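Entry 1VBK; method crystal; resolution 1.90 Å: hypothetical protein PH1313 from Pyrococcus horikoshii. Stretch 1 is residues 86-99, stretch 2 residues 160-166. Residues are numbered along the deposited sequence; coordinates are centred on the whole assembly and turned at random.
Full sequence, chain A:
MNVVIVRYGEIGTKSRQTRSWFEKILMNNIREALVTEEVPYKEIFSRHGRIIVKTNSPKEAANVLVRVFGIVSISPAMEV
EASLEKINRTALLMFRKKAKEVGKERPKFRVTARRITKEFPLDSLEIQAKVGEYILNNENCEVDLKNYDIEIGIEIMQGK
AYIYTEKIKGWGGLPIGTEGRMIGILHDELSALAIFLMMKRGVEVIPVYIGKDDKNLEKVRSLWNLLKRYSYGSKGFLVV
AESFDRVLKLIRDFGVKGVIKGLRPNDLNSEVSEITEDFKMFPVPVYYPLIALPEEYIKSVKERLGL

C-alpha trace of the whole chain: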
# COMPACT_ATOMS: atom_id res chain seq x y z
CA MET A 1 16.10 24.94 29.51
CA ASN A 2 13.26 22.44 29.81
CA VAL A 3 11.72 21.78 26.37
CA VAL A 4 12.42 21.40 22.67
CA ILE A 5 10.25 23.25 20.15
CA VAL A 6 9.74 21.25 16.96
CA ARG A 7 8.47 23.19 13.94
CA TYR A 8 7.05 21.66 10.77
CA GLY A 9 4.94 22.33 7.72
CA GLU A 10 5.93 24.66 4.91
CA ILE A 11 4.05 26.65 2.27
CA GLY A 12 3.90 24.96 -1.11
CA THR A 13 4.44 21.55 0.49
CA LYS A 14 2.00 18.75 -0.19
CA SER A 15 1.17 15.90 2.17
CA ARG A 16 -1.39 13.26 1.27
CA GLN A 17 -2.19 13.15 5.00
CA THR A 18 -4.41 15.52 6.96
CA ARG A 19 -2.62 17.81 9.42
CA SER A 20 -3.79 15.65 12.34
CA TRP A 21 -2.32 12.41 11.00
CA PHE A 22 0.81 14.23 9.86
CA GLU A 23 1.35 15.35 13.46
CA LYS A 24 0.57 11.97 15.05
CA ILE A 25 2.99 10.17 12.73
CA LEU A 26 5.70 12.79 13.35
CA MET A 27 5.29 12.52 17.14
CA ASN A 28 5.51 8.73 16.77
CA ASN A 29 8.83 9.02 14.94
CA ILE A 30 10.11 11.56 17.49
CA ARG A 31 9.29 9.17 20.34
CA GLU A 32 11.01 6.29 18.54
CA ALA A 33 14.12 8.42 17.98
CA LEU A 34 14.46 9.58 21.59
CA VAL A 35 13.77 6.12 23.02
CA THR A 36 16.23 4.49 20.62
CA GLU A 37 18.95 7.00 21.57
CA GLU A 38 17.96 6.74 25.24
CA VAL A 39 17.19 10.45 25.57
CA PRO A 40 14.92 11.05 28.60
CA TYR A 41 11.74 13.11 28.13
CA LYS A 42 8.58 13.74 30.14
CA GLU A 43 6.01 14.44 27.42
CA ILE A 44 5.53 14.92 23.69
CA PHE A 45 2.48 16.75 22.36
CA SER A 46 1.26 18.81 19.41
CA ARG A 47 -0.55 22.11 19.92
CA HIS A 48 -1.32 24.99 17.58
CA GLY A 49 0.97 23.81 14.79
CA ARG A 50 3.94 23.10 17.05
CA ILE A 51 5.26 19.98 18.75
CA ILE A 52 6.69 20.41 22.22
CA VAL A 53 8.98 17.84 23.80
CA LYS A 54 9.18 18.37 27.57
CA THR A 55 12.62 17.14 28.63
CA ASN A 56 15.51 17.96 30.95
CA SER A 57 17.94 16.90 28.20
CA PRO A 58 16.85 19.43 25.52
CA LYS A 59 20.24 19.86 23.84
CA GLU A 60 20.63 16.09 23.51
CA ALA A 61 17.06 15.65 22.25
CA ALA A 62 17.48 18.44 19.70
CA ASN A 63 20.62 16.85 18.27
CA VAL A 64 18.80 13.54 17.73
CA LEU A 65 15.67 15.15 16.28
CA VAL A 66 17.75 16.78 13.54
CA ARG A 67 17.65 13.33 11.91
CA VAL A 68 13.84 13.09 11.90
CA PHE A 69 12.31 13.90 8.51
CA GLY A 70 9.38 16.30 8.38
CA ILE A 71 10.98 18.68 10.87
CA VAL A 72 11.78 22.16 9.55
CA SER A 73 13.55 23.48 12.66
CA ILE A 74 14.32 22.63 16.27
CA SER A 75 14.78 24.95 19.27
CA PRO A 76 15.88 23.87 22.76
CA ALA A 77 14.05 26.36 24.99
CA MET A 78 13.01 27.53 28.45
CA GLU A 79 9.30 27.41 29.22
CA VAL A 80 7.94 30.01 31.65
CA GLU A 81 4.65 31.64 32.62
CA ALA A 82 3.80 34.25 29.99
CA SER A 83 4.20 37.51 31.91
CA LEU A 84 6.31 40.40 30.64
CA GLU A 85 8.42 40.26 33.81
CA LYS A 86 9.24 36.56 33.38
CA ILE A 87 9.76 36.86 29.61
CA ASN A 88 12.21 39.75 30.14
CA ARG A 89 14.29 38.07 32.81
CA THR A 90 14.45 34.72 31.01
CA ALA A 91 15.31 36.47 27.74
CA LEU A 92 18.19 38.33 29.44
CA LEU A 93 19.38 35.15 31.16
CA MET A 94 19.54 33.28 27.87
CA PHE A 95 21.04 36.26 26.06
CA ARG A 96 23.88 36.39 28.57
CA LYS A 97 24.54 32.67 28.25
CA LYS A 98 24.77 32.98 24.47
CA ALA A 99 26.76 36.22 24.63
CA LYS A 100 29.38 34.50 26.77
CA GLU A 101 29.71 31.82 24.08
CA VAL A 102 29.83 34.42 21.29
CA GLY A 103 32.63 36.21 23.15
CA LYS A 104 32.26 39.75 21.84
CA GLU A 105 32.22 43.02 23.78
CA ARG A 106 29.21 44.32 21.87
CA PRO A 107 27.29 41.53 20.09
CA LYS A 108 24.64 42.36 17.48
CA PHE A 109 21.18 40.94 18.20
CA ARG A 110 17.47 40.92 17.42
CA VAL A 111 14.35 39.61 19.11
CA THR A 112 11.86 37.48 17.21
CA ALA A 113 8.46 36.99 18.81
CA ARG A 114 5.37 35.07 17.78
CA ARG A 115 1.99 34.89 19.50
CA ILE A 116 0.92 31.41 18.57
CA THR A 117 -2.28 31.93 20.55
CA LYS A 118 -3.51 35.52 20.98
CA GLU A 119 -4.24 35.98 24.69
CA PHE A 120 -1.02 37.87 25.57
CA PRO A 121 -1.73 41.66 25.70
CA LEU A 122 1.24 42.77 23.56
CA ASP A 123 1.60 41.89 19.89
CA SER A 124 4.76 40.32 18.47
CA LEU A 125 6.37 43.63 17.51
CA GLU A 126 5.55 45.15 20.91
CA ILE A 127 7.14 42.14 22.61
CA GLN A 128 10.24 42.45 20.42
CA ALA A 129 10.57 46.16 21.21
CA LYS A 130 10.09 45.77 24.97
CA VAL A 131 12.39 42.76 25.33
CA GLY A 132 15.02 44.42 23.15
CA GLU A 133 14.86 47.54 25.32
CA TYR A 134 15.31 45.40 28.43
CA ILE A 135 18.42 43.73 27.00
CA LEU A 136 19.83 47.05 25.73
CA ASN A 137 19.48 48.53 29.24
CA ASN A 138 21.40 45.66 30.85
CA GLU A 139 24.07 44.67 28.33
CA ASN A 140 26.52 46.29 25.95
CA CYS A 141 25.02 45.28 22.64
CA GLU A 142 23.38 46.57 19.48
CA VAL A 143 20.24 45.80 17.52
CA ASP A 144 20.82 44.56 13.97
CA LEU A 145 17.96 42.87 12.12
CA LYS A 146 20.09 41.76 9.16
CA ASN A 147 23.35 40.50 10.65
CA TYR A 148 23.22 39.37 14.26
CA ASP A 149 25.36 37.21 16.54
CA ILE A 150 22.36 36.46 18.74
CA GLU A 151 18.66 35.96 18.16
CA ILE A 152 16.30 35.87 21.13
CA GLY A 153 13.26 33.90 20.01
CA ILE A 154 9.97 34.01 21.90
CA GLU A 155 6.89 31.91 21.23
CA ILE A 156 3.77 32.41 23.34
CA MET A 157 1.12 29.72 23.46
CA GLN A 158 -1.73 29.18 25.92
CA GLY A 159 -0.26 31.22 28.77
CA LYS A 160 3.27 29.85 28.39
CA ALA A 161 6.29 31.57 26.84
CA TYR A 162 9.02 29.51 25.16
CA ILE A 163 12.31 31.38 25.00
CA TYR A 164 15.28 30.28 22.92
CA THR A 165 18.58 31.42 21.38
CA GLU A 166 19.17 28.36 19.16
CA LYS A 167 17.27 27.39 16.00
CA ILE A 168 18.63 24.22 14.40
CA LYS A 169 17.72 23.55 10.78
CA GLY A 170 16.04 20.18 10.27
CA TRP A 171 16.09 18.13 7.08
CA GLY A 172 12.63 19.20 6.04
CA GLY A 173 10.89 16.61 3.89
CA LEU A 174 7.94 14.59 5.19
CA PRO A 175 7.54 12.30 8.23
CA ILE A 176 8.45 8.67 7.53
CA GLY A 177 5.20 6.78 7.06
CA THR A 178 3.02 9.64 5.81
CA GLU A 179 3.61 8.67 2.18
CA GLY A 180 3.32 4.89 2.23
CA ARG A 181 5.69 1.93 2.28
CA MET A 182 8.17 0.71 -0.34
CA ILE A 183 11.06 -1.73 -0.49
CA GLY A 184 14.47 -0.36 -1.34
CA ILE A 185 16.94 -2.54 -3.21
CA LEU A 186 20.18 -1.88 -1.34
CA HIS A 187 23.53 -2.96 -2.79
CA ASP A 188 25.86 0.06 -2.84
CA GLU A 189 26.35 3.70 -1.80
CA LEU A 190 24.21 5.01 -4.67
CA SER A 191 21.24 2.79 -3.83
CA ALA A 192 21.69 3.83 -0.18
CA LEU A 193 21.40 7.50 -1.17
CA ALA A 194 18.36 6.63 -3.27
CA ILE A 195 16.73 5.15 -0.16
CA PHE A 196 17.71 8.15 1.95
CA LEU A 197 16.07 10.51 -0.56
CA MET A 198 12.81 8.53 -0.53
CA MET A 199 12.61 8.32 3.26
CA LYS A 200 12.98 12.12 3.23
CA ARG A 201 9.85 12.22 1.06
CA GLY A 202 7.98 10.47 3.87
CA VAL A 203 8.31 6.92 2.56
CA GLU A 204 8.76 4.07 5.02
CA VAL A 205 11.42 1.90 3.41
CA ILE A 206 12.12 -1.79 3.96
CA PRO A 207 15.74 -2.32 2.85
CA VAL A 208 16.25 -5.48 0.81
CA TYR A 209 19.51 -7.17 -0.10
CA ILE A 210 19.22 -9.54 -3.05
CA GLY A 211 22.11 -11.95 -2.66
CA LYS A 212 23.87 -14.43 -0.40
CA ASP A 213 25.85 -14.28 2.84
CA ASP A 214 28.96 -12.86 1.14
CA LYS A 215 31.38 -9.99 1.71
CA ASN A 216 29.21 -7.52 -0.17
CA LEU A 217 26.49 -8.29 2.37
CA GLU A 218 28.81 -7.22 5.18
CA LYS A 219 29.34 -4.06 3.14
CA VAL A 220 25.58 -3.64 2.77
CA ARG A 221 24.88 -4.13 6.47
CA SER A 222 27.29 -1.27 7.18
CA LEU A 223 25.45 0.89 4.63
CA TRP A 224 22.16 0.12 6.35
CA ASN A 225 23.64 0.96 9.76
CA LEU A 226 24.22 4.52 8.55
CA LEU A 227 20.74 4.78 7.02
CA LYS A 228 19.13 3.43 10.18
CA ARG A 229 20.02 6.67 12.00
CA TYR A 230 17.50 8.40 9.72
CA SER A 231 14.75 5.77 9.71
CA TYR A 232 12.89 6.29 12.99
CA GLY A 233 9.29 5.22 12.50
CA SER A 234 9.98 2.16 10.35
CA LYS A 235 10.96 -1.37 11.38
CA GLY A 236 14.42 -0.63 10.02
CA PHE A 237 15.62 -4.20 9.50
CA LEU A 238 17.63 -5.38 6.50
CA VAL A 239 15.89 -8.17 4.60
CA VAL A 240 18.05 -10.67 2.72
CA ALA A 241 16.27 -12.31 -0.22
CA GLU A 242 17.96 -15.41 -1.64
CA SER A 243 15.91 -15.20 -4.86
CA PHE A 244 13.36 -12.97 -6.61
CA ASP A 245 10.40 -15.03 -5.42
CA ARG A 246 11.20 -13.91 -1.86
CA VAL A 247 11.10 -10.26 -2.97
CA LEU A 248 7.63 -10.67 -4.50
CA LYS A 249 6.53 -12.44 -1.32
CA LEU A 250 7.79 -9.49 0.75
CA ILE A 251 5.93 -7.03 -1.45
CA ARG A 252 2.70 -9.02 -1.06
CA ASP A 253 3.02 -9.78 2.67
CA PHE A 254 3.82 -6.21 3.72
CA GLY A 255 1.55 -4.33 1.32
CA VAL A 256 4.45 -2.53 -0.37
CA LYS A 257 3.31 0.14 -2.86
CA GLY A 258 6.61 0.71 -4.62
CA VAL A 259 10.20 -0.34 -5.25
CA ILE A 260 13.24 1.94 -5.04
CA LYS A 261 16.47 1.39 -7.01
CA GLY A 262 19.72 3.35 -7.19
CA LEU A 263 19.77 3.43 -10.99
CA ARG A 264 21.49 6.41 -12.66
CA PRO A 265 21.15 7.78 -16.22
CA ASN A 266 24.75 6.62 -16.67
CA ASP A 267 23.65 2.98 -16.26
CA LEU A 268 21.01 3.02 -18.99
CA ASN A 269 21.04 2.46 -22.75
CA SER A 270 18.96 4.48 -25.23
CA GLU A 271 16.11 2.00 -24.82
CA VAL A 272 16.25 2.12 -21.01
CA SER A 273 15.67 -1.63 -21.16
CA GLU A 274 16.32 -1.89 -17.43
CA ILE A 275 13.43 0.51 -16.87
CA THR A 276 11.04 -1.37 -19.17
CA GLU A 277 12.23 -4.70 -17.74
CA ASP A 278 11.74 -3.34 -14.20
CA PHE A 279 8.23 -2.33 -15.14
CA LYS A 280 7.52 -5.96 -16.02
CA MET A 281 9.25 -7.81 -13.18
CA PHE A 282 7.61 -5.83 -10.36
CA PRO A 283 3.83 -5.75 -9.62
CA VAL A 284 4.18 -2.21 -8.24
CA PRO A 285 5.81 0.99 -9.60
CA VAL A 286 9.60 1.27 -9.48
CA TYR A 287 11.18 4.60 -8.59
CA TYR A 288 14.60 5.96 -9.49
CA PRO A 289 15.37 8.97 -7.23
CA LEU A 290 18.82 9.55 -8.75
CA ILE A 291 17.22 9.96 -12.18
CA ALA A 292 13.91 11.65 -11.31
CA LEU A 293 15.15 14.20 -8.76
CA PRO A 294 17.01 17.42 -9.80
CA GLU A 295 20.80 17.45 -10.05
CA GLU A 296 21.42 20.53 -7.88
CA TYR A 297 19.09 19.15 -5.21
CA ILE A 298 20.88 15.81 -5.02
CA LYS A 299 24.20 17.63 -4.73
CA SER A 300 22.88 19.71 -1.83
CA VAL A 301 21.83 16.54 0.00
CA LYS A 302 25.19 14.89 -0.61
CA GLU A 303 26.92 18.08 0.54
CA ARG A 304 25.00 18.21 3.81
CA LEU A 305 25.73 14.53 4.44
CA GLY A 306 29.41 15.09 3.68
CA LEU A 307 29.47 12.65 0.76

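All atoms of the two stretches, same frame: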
# COMPACT_ATOMS: atom_id res chain seq x y z
N LYS A 86 8.56 37.84 33.54
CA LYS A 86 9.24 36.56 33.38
C LYS A 86 9.89 36.42 32.00
O LYS A 86 10.99 35.88 31.88
CB LYS A 86 8.27 35.41 33.62
CG LYS A 86 7.74 35.38 35.06
CD LYS A 86 6.97 34.10 35.34
CE LYS A 86 6.65 33.97 36.82
NZ LYS A 86 6.16 32.60 37.13
N ILE A 87 9.21 36.92 30.97
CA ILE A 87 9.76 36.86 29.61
C ILE A 87 11.04 37.71 29.55
O ILE A 87 12.04 37.28 28.98
CB ILE A 87 8.73 37.39 28.58
CG1 ILE A 87 7.58 36.38 28.43
CG2 ILE A 87 9.40 37.62 27.23
CD1 ILE A 87 6.43 36.88 27.55
N ASN A 88 11.02 38.90 30.15
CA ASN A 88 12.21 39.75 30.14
C ASN A 88 13.39 39.14 30.87
O ASN A 88 14.51 39.11 30.35
CB ASN A 88 11.92 41.12 30.78
CG ASN A 88 11.33 42.11 29.79
OD1 ASN A 88 11.53 41.99 28.58
ND2 ASN A 88 10.61 43.11 30.29
N ARG A 89 13.17 38.64 32.08
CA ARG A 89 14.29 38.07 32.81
C ARG A 89 14.83 36.79 32.19
O ARG A 89 16.04 36.57 32.19
CB ARG A 89 13.95 37.86 34.30
CG ARG A 89 13.13 36.64 34.65
CD ARG A 89 13.43 36.25 36.11
NE ARG A 89 12.57 35.18 36.60
CZ ARG A 89 11.40 35.36 37.21
NH1 ARG A 89 10.94 36.59 37.42
NH2 ARG A 89 10.70 34.32 37.63
N THR A 90 13.96 35.95 31.64
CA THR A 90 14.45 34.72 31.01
C THR A 90 15.19 35.07 29.72
O THR A 90 16.20 34.46 29.40
CB THR A 90 13.30 33.75 30.68
OG1 THR A 90 12.55 33.48 31.86
CG2 THR A 90 13.87 32.43 30.14
N ALA A 91 14.67 36.05 28.98
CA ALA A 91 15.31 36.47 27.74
C ALA A 91 16.72 36.99 28.02
O ALA A 91 17.66 36.66 27.30
CB ALA A 91 14.48 37.55 27.06
N LEU A 92 16.87 37.79 29.08
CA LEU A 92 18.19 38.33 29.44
C LEU A 92 19.13 37.22 29.90
O LEU A 92 20.31 37.20 29.56
CB LEU A 92 18.04 39.40 30.53
CG LEU A 92 19.31 40.10 31.03
CD1 LEU A 92 20.06 40.73 29.86
CD2 LEU A 92 18.94 41.16 32.05
N LEU A 93 18.59 36.28 30.67
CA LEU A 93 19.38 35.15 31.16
C LEU A 93 19.95 34.34 29.99
O LEU A 93 21.14 34.00 29.97
CB LEU A 93 18.51 34.25 32.03
CG LEU A 93 19.18 33.01 32.63
CD1 LEU A 93 20.15 33.45 33.72
CD2 LEU A 93 18.12 32.08 33.22
N MET A 94 19.11 34.04 29.02
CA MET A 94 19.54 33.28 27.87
C MET A 94 20.45 34.09 26.95
O MET A 94 21.35 33.54 26.31
CB MET A 94 18.33 32.75 27.11
CG MET A 94 17.52 31.80 27.97
SD MET A 94 16.36 30.83 27.06
CE MET A 94 17.52 29.67 26.22
N PHE A 95 20.22 35.39 26.88
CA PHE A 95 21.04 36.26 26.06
C PHE A 95 22.46 36.26 26.61
O PHE A 95 23.43 36.14 25.86
CB PHE A 95 20.48 37.69 26.06
CG PHE A 95 21.34 38.68 25.33
CD1 PHE A 95 22.46 39.26 25.95
CD2 PHE A 95 21.05 39.04 24.02
CE1 PHE A 95 23.27 40.17 25.27
CE2 PHE A 95 21.85 39.95 23.33
CZ PHE A 95 22.96 40.52 23.96
N ARG A 96 22.57 36.37 27.93
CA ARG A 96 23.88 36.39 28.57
C ARG A 96 24.62 35.08 28.37
O ARG A 96 25.83 35.08 28.12
CB ARG A 96 23.72 36.74 30.05
CG ARG A 96 23.46 38.22 30.25
CD ARG A 96 23.01 38.60 31.64
NE ARG A 96 23.06 40.05 31.82
CZ ARG A 96 22.58 40.70 32.88
NH1 ARG A 96 22.00 40.04 33.86
NH2 ARG A 96 22.71 42.03 32.94
N LYS A 97 23.91 33.97 28.44
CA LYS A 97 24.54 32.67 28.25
C LYS A 97 25.12 32.60 26.84
O LYS A 97 26.26 32.18 26.64
CB LYS A 97 23.54 31.54 28.46
CG LYS A 97 24.12 30.17 28.13
CD LYS A 97 23.22 29.03 28.58
CE LYS A 97 23.77 27.69 28.12
NZ LYS A 97 25.20 27.53 28.53
N LYS A 98 24.32 33.01 25.86
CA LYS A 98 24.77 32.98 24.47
C LYS A 98 25.89 33.99 24.23
O LYS A 98 26.86 33.69 23.54
CB LYS A 98 23.59 33.28 23.54
CG LYS A 98 23.94 33.30 22.06
CD LYS A 98 24.31 31.92 21.52
CE LYS A 98 24.48 31.98 20.01
NZ LYS A 98 24.78 30.64 19.43
N ALA A 99 25.75 35.19 24.81
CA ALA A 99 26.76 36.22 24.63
C ALA A 99 28.12 35.75 25.13
O ALA A 99 29.15 36.06 24.53
CB ALA A 99 26.35 37.51 25.36
N LYS A 160 1.88 30.22 28.17
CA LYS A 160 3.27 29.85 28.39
C LYS A 160 4.14 30.54 27.35
O LYS A 160 3.73 30.72 26.20
CB LYS A 160 3.47 28.34 28.25
CG LYS A 160 2.63 27.48 29.19
CD LYS A 160 3.04 27.67 30.64
CE LYS A 160 2.25 26.73 31.55
NZ LYS A 160 2.59 26.95 32.98
N ALA A 161 5.35 30.93 27.76
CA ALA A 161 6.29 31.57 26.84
C ALA A 161 7.47 30.61 26.69
O ALA A 161 7.98 30.08 27.68
CB ALA A 161 6.77 32.91 27.41
N TYR A 162 7.90 30.39 25.46
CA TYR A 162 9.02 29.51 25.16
C TYR A 162 10.13 30.40 24.62
O TYR A 162 10.00 30.96 23.54
CB TYR A 162 8.60 28.47 24.13
CG TYR A 162 7.46 27.61 24.62
CD1 TYR A 162 7.69 26.49 25.42
CD2 TYR A 162 6.14 27.93 24.32
CE1 TYR A 162 6.64 25.72 25.92
CE2 TYR A 162 5.07 27.17 24.82
CZ TYR A 162 5.33 26.07 25.62
OH TYR A 162 4.29 25.33 26.12
N ILE A 163 11.21 30.52 25.38
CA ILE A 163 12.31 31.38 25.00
C ILE A 163 13.55 30.61 24.58
O ILE A 163 14.00 29.71 25.29
CB ILE A 163 12.63 32.32 26.18
CG1 ILE A 163 11.34 33.06 26.57
CG2 ILE A 163 13.74 33.28 25.81
CD1 ILE A 163 11.50 34.01 27.74
N TYR A 164 14.12 30.98 23.44
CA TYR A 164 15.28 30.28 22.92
C TYR A 164 16.31 31.19 22.23
O TYR A 164 16.00 32.32 21.86
CB TYR A 164 14.83 29.21 21.92
CG TYR A 164 14.13 29.78 20.69
CD1 TYR A 164 12.75 29.98 20.66
CD2 TYR A 164 14.87 30.12 19.55
CE1 TYR A 164 12.12 30.51 19.52
CE2 TYR A 164 14.26 30.64 18.42
CZ TYR A 164 12.89 30.84 18.40
OH TYR A 164 12.31 31.34 17.26
N THR A 165 17.53 30.68 22.08
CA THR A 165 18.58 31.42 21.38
C THR A 165 19.11 30.56 20.23
O THR A 165 19.83 31.06 19.37
CB THR A 165 19.78 31.76 22.29
OG1 THR A 165 20.26 30.58 22.93
CG2 THR A 165 19.37 32.78 23.35
N GLU A 166 18.73 29.28 20.21
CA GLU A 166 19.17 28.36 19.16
C GLU A 166 18.01 27.86 18.28
O GLU A 166 16.94 27.51 18.77
CB GLU A 166 19.89 27.16 19.79
CG GLU A 166 20.40 26.13 18.77
CD GLU A 166 21.33 25.09 19.38
OE1 GLU A 166 20.89 24.33 20.28
OE2 GLU A 166 22.51 25.03 18.96
O HOH W 1 21.13 30.95 25.62

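The contact between helix 86-99 and strand 160-164 with the two residues that follow it is a small apolar helix-on-strand packing, with no direct hydrogen bond between the stretches and a single water bridging them at one end. It illustrates a general rule of α/β architecture: a helix whose own backbone hydrogen bonds are satisfied can lie nearly parallel to a strand, here with the axes 18° apart in direction and 8.5 Å apart at closest approach, with side-chain packing as the main contact and one bridging water.

Strand alternation supplies one half of the interface. Ala161 and Ile163 on the strand point toward the helix, as does Thr165 just after it, while Tyr164 points away. Ala161 presents a methyl group to the helix, its CB lying 3.7 Å from CG1 of Ile87. Ile163, the most heavily covered residue of the contact, extends its m,t side chain into the helix surface, where CD1 lies 3.5 Å from both Ile87 O and Thr90 CB.

The helix answers with residues spaced three or four apart. Thr90 suits a buried position because its hydroxyl is satisfied locally: OG1 donates to Lys86 O at 2.9 Å, and CB is left to pack on Ile163. Ala91 adds little bulk where the backbones approach, with its CA 6.5 Å from that of Ile163. Met94, long and flexible, reaches across to the strand, placing SD 3.8 Å from Ile163 CG2 and 3.2 Å from Ile163 O, while its CE comes within 4.0 Å of Tyr164 CA.

Beyond the strand, Thr165 serves both kinds of contact. Its CG2 packs 3.9 Å from Met94 CB and 4.3 Å from Lys98 CB, and its OG1 lies 2.9 Å from a water that donates to Met94 O at 2.7 Å. Lys98 contributes its aliphatic portion at this partly exposed margin. Altogether 412 Å² is buried, counting both sides.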